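Local coordinates for protein copper chaperone CopZ (Staphylococcus aureus, PDB 6FF2) that sequesters copper(I) inside the cell and carries it to the copper-exporting P-type ATPase CopA, at residues A19-I27 against Q55-Y65; S2-C13 against L37-D48. All coordinates share one frame; numbering follows the deposited sequence.

The two contacts belong to the two layers of one ferredoxin-like beta-alpha-beta-beta-alpha-beta fold. Interaction 1 pairs helices 14-25 and 53-62; interaction 2 pairs the two central strands of the sheet they cover, and the centres of the contacts lie about 10 Å apart. The segments alternate along the chain, and the layers touch where M56 CE meets Y46 CG at 3.4 Å and K57 CG meets L6 CD2 at 3.5 Å. At the copper end, Y65 CE1 reaches G10 O at 3.4 Å. Interaction 2 contains the copper ligand C13, whereas interaction 1 approaches the metals through Y65, whose side chain comes within about 3 Å of a copper(I) ion.

Interaction 1 of 2, residues A19-I27 against Q55-Y65; sequences AVESALNNI and QMKDAIEDQGY. With MG (magnesium ion), chain E.
I27, V20 and L24 have the most surface buried between A19-I27 and Q55-Y65, I27 and V20 each touching with both branches and L24 through CD2. I27 follows the helix; with CG1 anti to the carbonyl carbon (chi1 -50°), its extended branch sets CD1 down on the other helix, 3.7 Å from Q55 O and 3.9 Å from A59 CB. CG2 lies beside the amide end of Q55, whose OE1 accepts a hydrogen bond from A52 N. L24 and M56 run at about a right angle to each other, L24 CD2 sitting 3.7 Å from M56 CB. At the far end V20 CG2 packs obliquely against the Y65 ring, 3.6 Å from CE2, while CG1 turns to I60 CG1. With A23 and A59 between them, the axes of these short helical segments come to 9.0 Å, their N-to-C directions 139° apart. Q63, bent at chi2, folds its CG over A23 CB. A Schellman motif at G64 leads the chain into Y65, near the copper-binding end. N25 O binds magnesium at 2.0 Å together with four waters, one also bonded to N25 OD1 and another to I27 O. The two helices pack on one face of the sheet, L24 on V42 and V44 and I60 on V8, as in the ferredoxin-like HMA fold. No hydrogen bond spans the two segments; the contact rests chiefly on apolar packing, with polar atoms of Q55 and Q63 only in van der Waals contact.

Interaction 2 of 2, residues S2-C13 against L37-D48; sequences SQEILNVEGMSC and LENGQVSVQYDD. With CU1 (copper (I) ion), chain C; CU1 (copper (I) ion), chain G; CU1 (copper (I) ion), chain D.
V42 and V8 form the tight inner part of the contact, on the sheet face that also bears E4, L6 and V44 and is covered by the two helices. V8 CG2 meets V42 CG2 at 3.6 Å, and M11, bent at chi3, brings its CE to 3.8 Å from the same V42 methyl; further along, L6 CD1 lies against V44 CG2. Beneath them the backbones are closely paired: V42 N donates to L6 O at 2.8 Å, nearly straight at 170°, and E4 and V44 exchange a similar pair of bonds. At the turn, V8 N reaches G40 O, with N39 OD1 closing an Asx turn onto Q41 N.

The other face, with Q3, I5, N7, Q41, S43 and Q45, is looser and largely polar. Q3, extended with CG anti to its own N, hands NE2 to S43 OG at 2.9 Å, while its side chain crosses that of Q45 obliquely, the amide planes 34° apart. N7 and Q41 lie alongside, their amide planes 56° apart.

Where the strands end near the N-terminus, S2 CB rests over one face of the Y46 ring, 3.8 Å from its centroid, a CH-pi contact. One water links Y46 OH to Q3 O and E4 OE1, another S2 OG to D48 N.

Toward the opposite end L37 CD1 packs on C13 O, and C13, at the N-cap position of helix 14-25, binds three copper(I) ions through SG. H15 and C16 of the same chain, and C13 and C16 of the second subunit, share these copper ions with it. A central strand running into a CxxC metal loop, paired antiparallel with its neighbour, is characteristic of the heavy-metal-associated domain.

Interaction 1 of 2, residues A19-I27 against Q55-Y65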
loop_
_atom_site.group_PDB
_atom_site.type_symbol
_atom_site.label_atom_id
_atom_site.label_comp_id
_atom_site.label_asym_id
_atom_site.label_seq_id
_atom_site.Cartn_x
_atom_site.Cartn_y
_atom_site.Cartn_z
ATOM N N ALA A 19 -5.232 -4.808 0.778
ATOM C CA ALA A 19 -6.028 -4.619 -0.410
ATOM C C ALA A 19 -6.460 -5.966 -1.037
ATOM O O ALA A 19 -7.582 -6.068 -1.554
ATOM C CB ALA A 19 -5.271 -3.790 -1.445
ATOM N N VAL A 20 -5.514 -6.898 -1.102
ATOM C CA VAL A 20 -5.783 -8.236 -1.683
ATOM C C VAL A 20 -6.791 -8.945 -0.786
ATOM O O VAL A 20 -7.807 -9.492 -1.306
ATOM C CB VAL A 20 -4.465 -8.967 -1.898
ATOM C CG1 VAL A 20 -4.717 -10.453 -2.190
ATOM C CG2 VAL A 20 -3.696 -8.348 -3.071
ATOM N N GLU A 21 -6.564 -8.951 0.509
ATOM C CA GLU A 21 -7.523 -9.664 1.401
ATOM C C GLU A 21 -8.929 -9.030 1.312
ATOM O O GLU A 21 -9.924 -9.751 1.286
ATOM C CB GLU A 21 -6.995 -9.725 2.841
ATOM C CG GLU A 21 -5.784 -10.612 2.977
ATOM C CD GLU A 21 -5.201 -10.729 4.352
ATOM O OE1 GLU A 21 -5.750 -10.132 5.316
ATOM O OE2 GLU A 21 -4.147 -11.391 4.445
ATOM N N SER A 22 -9.039 -7.705 1.269
ATOM C CA SER A 22 -10.346 -7.087 1.152
ATOM C C SER A 22 -11.047 -7.416 -0.125
ATOM O O SER A 22 -12.239 -7.686 -0.122
ATOM C CB SER A 22 -10.281 -5.568 1.267
ATOM O OG SER A 22 -10.036 -5.312 2.614
ATOM N N ALA A 23 -10.325 -7.387 -1.235
ATOM C CA ALA A 23 -10.937 -7.677 -2.541
ATOM C C ALA A 23 -11.475 -9.108 -2.580
ATOM O O ALA A 23 -12.562 -9.357 -3.051
ATOM C CB ALA A 23 -9.907 -7.489 -3.639
ATOM N N LEU A 24 -10.700 -10.018 -2.017
ATOM C CA LEU A 24 -11.134 -11.422 -1.977
ATOM C C LEU A 24 -12.318 -11.633 -1.069
ATOM O O LEU A 24 -13.228 -12.326 -1.430
ATOM C CB LEU A 24 -9.966 -12.337 -1.621
ATOM C CG LEU A 24 -8.861 -12.456 -2.710
ATOM C CD1 LEU A 24 -7.556 -13.052 -2.158
ATOM C CD2 LEU A 24 -9.392 -13.303 -3.885
ATOM N N ASN A 25 -12.276 -11.057 0.138
ATOM C CA ASN A 25 -13.403 -11.181 1.069
ATOM C C ASN A 25 -14.696 -10.512 0.623
ATOM O O ASN A 25 -15.778 -10.835 1.145
ATOM C CB ASN A 25 -12.978 -10.708 2.455
ATOM C CG ASN A 25 -12.164 -11.733 3.180
ATOM O OD1 ASN A 25 -12.621 -12.863 3.376
ATOM N ND2 ASN A 25 -10.984 -11.350 3.642
ATOM N N ASN A 26 -14.634 -9.595 -0.318
ATOM C CA ASN A 26 -15.828 -9.019 -0.923
ATOM C C ASN A 26 -16.613 -9.974 -1.772
ATOM O O ASN A 26 -17.741 -9.680 -2.076
ATOM C CB ASN A 26 -15.468 -7.830 -1.831
ATOM C CG ASN A 26 -16.686 -7.034 -2.225
ATOM O OD1 ASN A 26 -17.419 -6.549 -1.342
ATOM N ND2 ASN A 26 -16.953 -6.939 -3.530
ATOM N N ILE A 27 -15.996 -11.081 -2.222
ATOM C CA ILE A 27 -16.668 -12.018 -3.083
ATOM C C ILE A 27 -17.557 -12.922 -2.244
ATOM O O ILE A 27 -17.056 -13.562 -1.304
ATOM C CB ILE A 27 -15.698 -12.875 -3.898
ATOM C CG1 ILE A 27 -14.617 -12.023 -4.629
ATOM C CG2 ILE A 27 -16.482 -13.779 -4.834
ATOM C CD1 ILE A 27 -13.441 -12.817 -5.213
ATOM N N GLN A 55 -12.795 -15.998 -10.373
ATOM C CA GLN A 55 -13.259 -14.796 -9.718
ATOM C C GLN A 55 -12.170 -14.266 -8.751
ATOM O O GLN A 55 -11.990 -13.054 -8.599
ATOM C CB GLN A 55 -14.556 -15.059 -8.972
ATOM C CG GLN A 55 -15.769 -15.362 -9.850
ATOM C CD GLN A 55 -16.902 -15.838 -8.989
ATOM O OE1 GLN A 55 -17.130 -17.073 -8.913
ATOM N NE2 GLN A 55 -17.566 -14.920 -8.275
ATOM N N MET A 56 -11.470 -15.159 -8.054
ATOM C CA MET A 56 -10.403 -14.737 -7.164
ATOM C C MET A 56 -9.248 -14.104 -7.926
ATOM O O MET A 56 -8.711 -13.066 -7.515
ATOM C CB MET A 56 -9.892 -15.953 -6.368
ATOM C CG MET A 56 -10.968 -16.681 -5.539
ATOM S SD MET A 56 -10.256 -18.196 -4.894
ATOM C CE MET A 56 -11.783 -19.126 -4.534
ATOM N N LYS A 57 -8.822 -14.769 -8.997
ATOM C CA LYS A 57 -7.743 -14.239 -9.831
ATOM C C LYS A 57 -8.126 -12.872 -10.352
ATOM O O LYS A 57 -7.270 -11.966 -10.382
ATOM C CB LYS A 57 -7.417 -15.201 -10.974
ATOM C CG LYS A 57 -6.773 -16.482 -10.485
ATOM C CD LYS A 57 -6.503 -17.460 -11.614
ATOM C CE LYS A 57 -5.774 -18.642 -11.060
ATOM N NZ LYS A 57 -4.912 -19.292 -12.051
ATOM N N ASP A 58 -9.364 -12.728 -10.830
ATOM C CA ASP A 58 -9.744 -11.411 -11.376
ATOM C C ASP A 58 -9.709 -10.349 -10.322
ATOM O O ASP A 58 -9.312 -9.207 -10.602
ATOM C CB ASP A 58 -11.145 -11.470 -11.982
ATOM C CG ASP A 58 -11.181 -12.109 -13.312
ATOM O OD1 ASP A 58 -10.117 -12.444 -13.899
ATOM O OD2 ASP A 58 -12.350 -12.324 -13.764
ATOM N N ALA A 59 -10.166 -10.674 -9.107
ATOM C CA ALA A 59 -10.198 -9.690 -8.028
ATOM C C ALA A 59 -8.791 -9.226 -7.686
ATOM O O ALA A 59 -8.571 -8.033 -7.378
ATOM C CB ALA A 59 -10.887 -10.255 -6.798
ATOM N N ILE A 60 -7.844 -10.130 -7.729
ATOM C CA ILE A 60 -6.469 -9.812 -7.428
ATOM C C ILE A 60 -5.890 -8.941 -8.558
ATOM O O ILE A 60 -5.248 -7.920 -8.289
ATOM C CB ILE A 60 -5.656 -11.061 -7.205
ATOM C CG1 ILE A 60 -6.122 -11.761 -5.935
ATOM C CG2 ILE A 60 -4.148 -10.777 -7.157
ATOM C CD1 ILE A 60 -5.590 -13.178 -5.897
ATOM N N GLU A 61 -6.107 -9.348 -9.799
ATOM C CA GLU A 61 -5.542 -8.643 -10.932
ATOM C C GLU A 61 -6.177 -7.261 -11.067
ATOM O O GLU A 61 -5.471 -6.317 -11.408
ATOM C CB GLU A 61 -5.639 -9.514 -12.222
ATOM C CG GLU A 61 -4.825 -10.821 -12.050
ATOM C CD GLU A 61 -4.255 -11.492 -13.302
ATOM O OE1 GLU A 61 -5.076 -11.682 -14.224
ATOM O OE2 GLU A 61 -3.021 -11.938 -13.240
ATOM N N ASP A 62 -7.447 -7.106 -10.720
ATOM C CA ASP A 62 -8.077 -5.778 -10.678
ATOM C C ASP A 62 -7.481 -4.814 -9.649
ATOM O O ASP A 62 -7.648 -3.624 -9.785
ATOM C CB ASP A 62 -9.579 -5.891 -10.461
ATOM C CG ASP A 62 -10.311 -6.483 -11.693
ATOM O OD1 ASP A 62 -9.717 -6.658 -12.782
ATOM O OD2 ASP A 62 -11.489 -6.822 -11.540
ATOM N N GLN A 63 -6.842 -5.308 -8.600
ATOM C CA GLN A 63 -6.073 -4.500 -7.640
ATOM C C GLN A 63 -4.664 -4.188 -8.119
ATOM O O GLN A 63 -3.927 -3.489 -7.401
ATOM C CB GLN A 63 -5.976 -5.202 -6.275
ATOM C CG GLN A 63 -7.313 -5.386 -5.583
ATOM C CD GLN A 63 -7.943 -4.059 -5.202
ATOM O OE1 GLN A 63 -7.286 -3.192 -4.606
ATOM N NE2 GLN A 63 -9.158 -3.865 -5.588
ATOM N N GLY A 64 -4.292 -4.657 -9.311
ATOM C CA GLY A 64 -3.009 -4.344 -9.914
ATOM C C GLY A 64 -1.891 -5.357 -9.803
ATOM O O GLY A 64 -0.801 -5.097 -10.254
ATOM N N TYR A 65 -2.154 -6.535 -9.268
ATOM C CA TYR A 65 -1.124 -7.579 -9.053
ATOM C C TYR A 65 -1.211 -8.626 -10.159
ATOM O O TYR A 65 -2.162 -8.664 -10.878
ATOM C CB TYR A 65 -1.338 -8.216 -7.641
ATOM C CG TYR A 65 -1.329 -7.174 -6.568
ATOM C CD1 TYR A 65 -0.154 -6.578 -6.185
ATOM C CD2 TYR A 65 -2.477 -6.698 -6.023
ATOM C CE1 TYR A 65 -0.152 -5.529 -5.276
ATOM C CE2 TYR A 65 -2.505 -5.669 -5.116
ATOM C CZ TYR A 65 -1.345 -5.091 -4.759
ATOM O OH TYR A 65 -1.446 -4.056 -3.881
HETATM MG MG MG E . -16.843 -11.566 2.724
HETATM O O HOH W 1 -15.257 -13.111 3.375
HETATM O O HOH W 2 -17.536 -12.937 1.280
HETATM O O HOH W 3 -17.987 -12.715 3.835
HETATM O O HOH W 4 -15.939 -10.386 4.113
#

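Interaction 2 of 2, residues S2-C13 against L37-D48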
loop_
_atom_site.group_PDB
_atom_site.type_symbol
_atom_site.label_atom_id
_atom_site.label_comp_id
_atom_site.label_asym_id
_atom_site.label_seq_id
_atom_site.Cartn_x
_atom_site.Cartn_y
_atom_site.Cartn_z
ATOM N N SER A 2 -13.452 -25.443 0.904
ATOM C CA SER A 2 -12.341 -25.702 -0.032
ATOM C C SER A 2 -11.241 -24.644 0.274
ATOM O O SER A 2 -11.552 -23.645 0.900
ATOM C CB SER A 2 -12.804 -25.559 -1.466
ATOM O OG SER A 2 -13.919 -26.408 -1.670
ATOM N N GLN A 3 -10.046 -24.939 -0.166
ATOM C CA GLN A 3 -8.882 -24.058 -0.056
ATOM C C GLN A 3 -8.236 -23.909 -1.384
ATOM O O GLN A 3 -8.034 -24.907 -2.121
ATOM C CB GLN A 3 -7.907 -24.594 0.982
ATOM C CG GLN A 3 -6.744 -23.646 1.286
ATOM C CD GLN A 3 -5.750 -24.233 2.234
ATOM O OE1 GLN A 3 -5.845 -25.406 2.594
ATOM N NE2 GLN A 3 -4.799 -23.427 2.668
ATOM N N GLU A 4 -7.912 -22.641 -1.740
ATOM C CA GLU A 4 -7.122 -22.313 -2.938
ATOM C C GLU A 4 -5.917 -21.556 -2.514
ATOM O O GLU A 4 -6.022 -20.695 -1.675
ATOM C CB GLU A 4 -7.965 -21.459 -3.884
ATOM C CG GLU A 4 -7.253 -20.880 -5.079
ATOM C CD GLU A 4 -6.746 -21.851 -6.088
ATOM O OE1 GLU A 4 -7.097 -23.020 -6.086
ATOM O OE2 GLU A 4 -5.931 -21.347 -6.923
ATOM N N ILE A 5 -4.757 -21.913 -3.040
ATOM C CA ILE A 5 -3.546 -21.130 -2.874
ATOM C C ILE A 5 -3.197 -20.463 -4.191
ATOM O O ILE A 5 -2.920 -21.157 -5.170
ATOM C CB ILE A 5 -2.415 -21.981 -2.306
ATOM C CG1 ILE A 5 -2.850 -22.582 -0.921
ATOM C CG2 ILE A 5 -1.159 -21.148 -2.163
ATOM C CD1 ILE A 5 -1.893 -23.589 -0.400
ATOM N N LEU A 6 -3.206 -19.122 -4.225
ATOM C CA LEU A 6 -2.804 -18.354 -5.396
ATOM C C LEU A 6 -1.375 -17.910 -5.193
ATOM O O LEU A 6 -0.983 -17.552 -4.058
ATOM C CB LEU A 6 -3.736 -17.213 -5.723
ATOM C CG LEU A 6 -5.179 -17.653 -5.981
ATOM C CD1 LEU A 6 -6.003 -17.401 -4.745
ATOM C CD2 LEU A 6 -5.799 -16.942 -7.186
ATOM N N ASN A 7 -0.603 -17.888 -6.271
ATOM C CA ASN A 7 0.758 -17.325 -6.243
ATOM C C ASN A 7 0.695 -15.943 -6.905
ATOM O O ASN A 7 0.320 -15.841 -8.032
ATOM C CB ASN A 7 1.702 -18.199 -6.961
ATOM C CG ASN A 7 2.111 -19.307 -6.127
ATOM O OD1 ASN A 7 1.742 -20.425 -6.420
ATOM N ND2 ASN A 7 2.934 -19.031 -5.097
ATOM N N VAL A 8 1.022 -14.897 -6.140
ATOM C CA VAL A 8 0.778 -13.524 -6.551
ATOM C C VAL A 8 2.077 -12.799 -6.514
ATOM O O VAL A 8 2.838 -12.941 -5.554
ATOM C CB VAL A 8 -0.253 -12.830 -5.644
ATOM C CG1 VAL A 8 -0.492 -11.401 -6.090
ATOM C CG2 VAL A 8 -1.590 -13.561 -5.624
ATOM N N GLU A 9 2.325 -12.072 -7.601
ATOM C CA GLU A 9 3.500 -11.177 -7.717
ATOM C C GLU A 9 3.072 -9.735 -7.590
ATOM O O GLU A 9 2.014 -9.329 -8.111
ATOM C CB GLU A 9 4.208 -11.366 -9.085
ATOM C CG GLU A 9 4.883 -12.705 -9.145
ATOM C CD GLU A 9 5.603 -12.979 -10.452
ATOM O OE1 GLU A 9 5.549 -12.180 -11.409
ATOM O OE2 GLU A 9 6.224 -14.047 -10.503
ATOM N N GLY A 10 3.943 -8.958 -6.942
ATOM C CA GLY A 10 3.730 -7.496 -6.845
ATOM C C GLY A 10 3.310 -7.030 -5.457
ATOM O O GLY A 10 3.228 -5.832 -5.228
ATOM N N MET A 11 3.025 -7.948 -4.528
ATOM C CA MET A 11 2.559 -7.521 -3.197
ATOM C C MET A 11 3.797 -7.182 -2.390
ATOM O O MET A 11 4.596 -8.056 -2.081
ATOM C CB MET A 11 1.721 -8.597 -2.499
ATOM C CG MET A 11 0.521 -9.012 -3.319
ATOM S SD MET A 11 -0.456 -10.238 -2.423
ATOM C CE MET A 11 0.731 -11.557 -2.247
ATOM N N SER A 12 3.973 -5.904 -2.036
ATOM C CA SER A 12 5.256 -5.503 -1.424
ATOM C C SER A 12 5.198 -5.106 0.003
ATOM O O SER A 12 6.249 -4.886 0.569
ATOM C CB SER A 12 5.870 -4.333 -2.204
ATOM O OG SER A 12 4.968 -3.266 -2.229
ATOM N N CYS A 13 4.029 -4.918 0.566
ATOM C CA CYS A 13 3.890 -4.348 1.913
ATOM C C CYS A 13 2.529 -4.643 2.497
ATOM O O CYS A 13 1.666 -5.224 1.846
ATOM C CB CYS A 13 4.066 -2.793 1.898
ATOM S SG CYS A 13 2.679 -1.879 1.183
ATOM N N LEU A 37 3.153 -12.312 2.720
ATOM C CA LEU A 37 3.965 -11.369 1.934
ATOM C C LEU A 37 5.343 -11.899 1.640
ATOM O O LEU A 37 5.952 -11.513 0.647
ATOM C CB LEU A 37 4.090 -10.020 2.671
ATOM C CG LEU A 37 2.844 -9.161 2.638
ATOM C CD1 LEU A 37 3.074 -7.971 3.558
ATOM C CD2 LEU A 37 2.483 -8.701 1.235
ATOM N N GLU A 38 5.820 -12.807 2.490
ATOM C CA GLU A 38 7.203 -13.317 2.380
ATOM C C GLU A 38 7.354 -14.265 1.193
ATOM O O GLU A 38 8.405 -14.304 0.604
ATOM C CB GLU A 38 7.649 -14.038 3.635
ATOM C CG GLU A 38 7.589 -13.250 4.936
ATOM C CD GLU A 38 8.184 -14.043 6.098
ATOM O OE1 GLU A 38 8.064 -15.305 6.093
ATOM O OE2 GLU A 38 8.773 -13.404 7.008
ATOM N N ASN A 39 6.292 -14.988 0.814
ATOM C CA ASN A 39 6.395 -15.851 -0.374
ATOM C C ASN A 39 5.396 -15.594 -1.470
ATOM O O ASN A 39 5.440 -16.253 -2.489
ATOM C CB ASN A 39 6.362 -17.347 -0.002
ATOM C CG ASN A 39 5.076 -17.767 0.711
ATOM O OD1 ASN A 39 4.099 -17.020 0.730
ATOM N ND2 ASN A 39 5.060 -19.010 1.260
ATOM N N GLY A 40 4.537 -14.602 -1.319
ATOM C CA GLY A 40 3.529 -14.276 -2.310
ATOM C C GLY A 40 2.343 -15.215 -2.385
ATOM O O GLY A 40 1.472 -15.074 -3.291
ATOM N N GLN A 41 2.259 -16.158 -1.459
ATOM C CA GLN A 41 1.140 -17.094 -1.470
ATOM C C GLN A 41 -0.066 -16.492 -0.809
ATOM O O GLN A 41 0.021 -15.979 0.326
ATOM C CB GLN A 41 1.494 -18.419 -0.784
ATOM C CG GLN A 41 2.469 -19.273 -1.588
ATOM C CD GLN A 41 2.456 -20.683 -1.137
ATOM O OE1 GLN A 41 2.054 -21.008 0.001
ATOM N NE2 GLN A 41 2.797 -21.533 -2.016
ATOM N N VAL A 42 -1.205 -16.644 -1.459
ATOM C CA VAL A 42 -2.442 -16.227 -0.864
ATOM C C VAL A 42 -3.403 -17.414 -0.662
ATOM O O VAL A 42 -3.731 -18.058 -1.639
ATOM C CB VAL A 42 -3.112 -15.171 -1.755
ATOM C CG1 VAL A 42 -4.359 -14.615 -1.053
ATOM C CG2 VAL A 42 -2.090 -14.063 -2.106
ATOM N N SER A 43 -3.725 -17.708 0.580
ATOM C CA SER A 43 -4.587 -18.828 0.916
ATOM C C SER A 43 -6.003 -18.345 1.070
ATOM O O SER A 43 -6.297 -17.520 1.932
ATOM C CB SER A 43 -4.125 -19.537 2.166
ATOM O OG SER A 43 -5.048 -20.588 2.522
ATOM N N VAL A 44 -6.934 -18.939 0.311
ATOM C CA VAL A 44 -8.348 -18.526 0.330
ATOM C C VAL A 44 -9.164 -19.743 0.752
ATOM O O VAL A 44 -8.991 -20.837 0.203
ATOM C CB VAL A 44 -8.765 -18.076 -1.063
ATOM C CG1 VAL A 44 -10.210 -17.680 -1.069
ATOM C CG2 VAL A 44 -7.901 -16.945 -1.587
ATOM N N GLN A 45 -9.979 -19.548 1.756
ATOM C CA GLN A 45 -10.981 -20.535 2.203
ATOM C C GLN A 45 -12.323 -20.119 1.586
ATOM O O GLN A 45 -12.762 -18.955 1.726
ATOM C CB GLN A 45 -11.099 -20.556 3.714
ATOM C CG GLN A 45 -9.791 -20.906 4.409
ATOM C CD GLN A 45 -9.459 -22.369 4.329
ATOM O OE1 GLN A 45 -10.337 -23.221 4.137
ATOM N NE2 GLN A 45 -8.219 -22.678 4.518
ATOM N N TYR A 46 -13.016 -21.065 0.953
ATOM C CA TYR A 46 -14.202 -20.711 0.198
ATOM C C TYR A 46 -15.139 -21.903 0.003
ATOM O O TYR A 46 -14.692 -23.061 0.144
ATOM C CB TYR A 46 -13.807 -20.159 -1.178
ATOM C CG TYR A 46 -13.188 -21.169 -2.147
ATOM C CD1 TYR A 46 -11.917 -21.662 -1.994
ATOM C CD2 TYR A 46 -13.926 -21.649 -3.246
ATOM C CE1 TYR A 46 -11.351 -22.569 -2.883
ATOM C CE2 TYR A 46 -13.380 -22.561 -4.133
ATOM C CZ TYR A 46 -12.078 -23.029 -3.958
ATOM O OH TYR A 46 -11.558 -23.897 -4.828
ATOM N N ASP A 47 -16.387 -21.579 -0.346
ATOM C CA ASP A 47 -17.404 -22.586 -0.683
ATOM C C ASP A 47 -17.299 -22.776 -2.200
ATOM O O ASP A 47 -17.648 -21.840 -2.950
ATOM C CB ASP A 47 -18.778 -22.083 -0.280
ATOM C CG ASP A 47 -19.918 -23.072 -0.623
ATOM O OD1 ASP A 47 -19.656 -23.985 -1.428
ATOM O OD2 ASP A 47 -21.011 -22.849 -0.093
ATOM N N ASP A 48 -16.800 -23.926 -2.623
ATOM C CA ASP A 48 -16.507 -24.196 -4.035
ATOM C C ASP A 48 -17.797 -24.421 -4.841
ATOM O O ASP A 48 -17.733 -24.491 -6.077
ATOM C CB ASP A 48 -15.501 -25.303 -4.268
ATOM C CG ASP A 48 -16.039 -26.685 -3.928
ATOM O OD1 ASP A 48 -17.020 -26.817 -3.191
ATOM O OD2 ASP A 48 -15.431 -27.670 -4.338
HETATM CU CU CU1 C . 2.352 -2.438 -0.908
HETATM CU CU CU1 G . 3.490 -0.086 -0.416
HETATM CU CU CU1 D . 2.616 0.296 1.966
HETATM O O HOH W 5 -16.423 -26.145 -0.500
HETATM O O HOH W 6 -12.925 -23.546 3.080
HETATM O O HOH W 7 -9.204 -24.904 -4.538
HETATM O O HOH W 8 4.520 -10.822 -1.507
#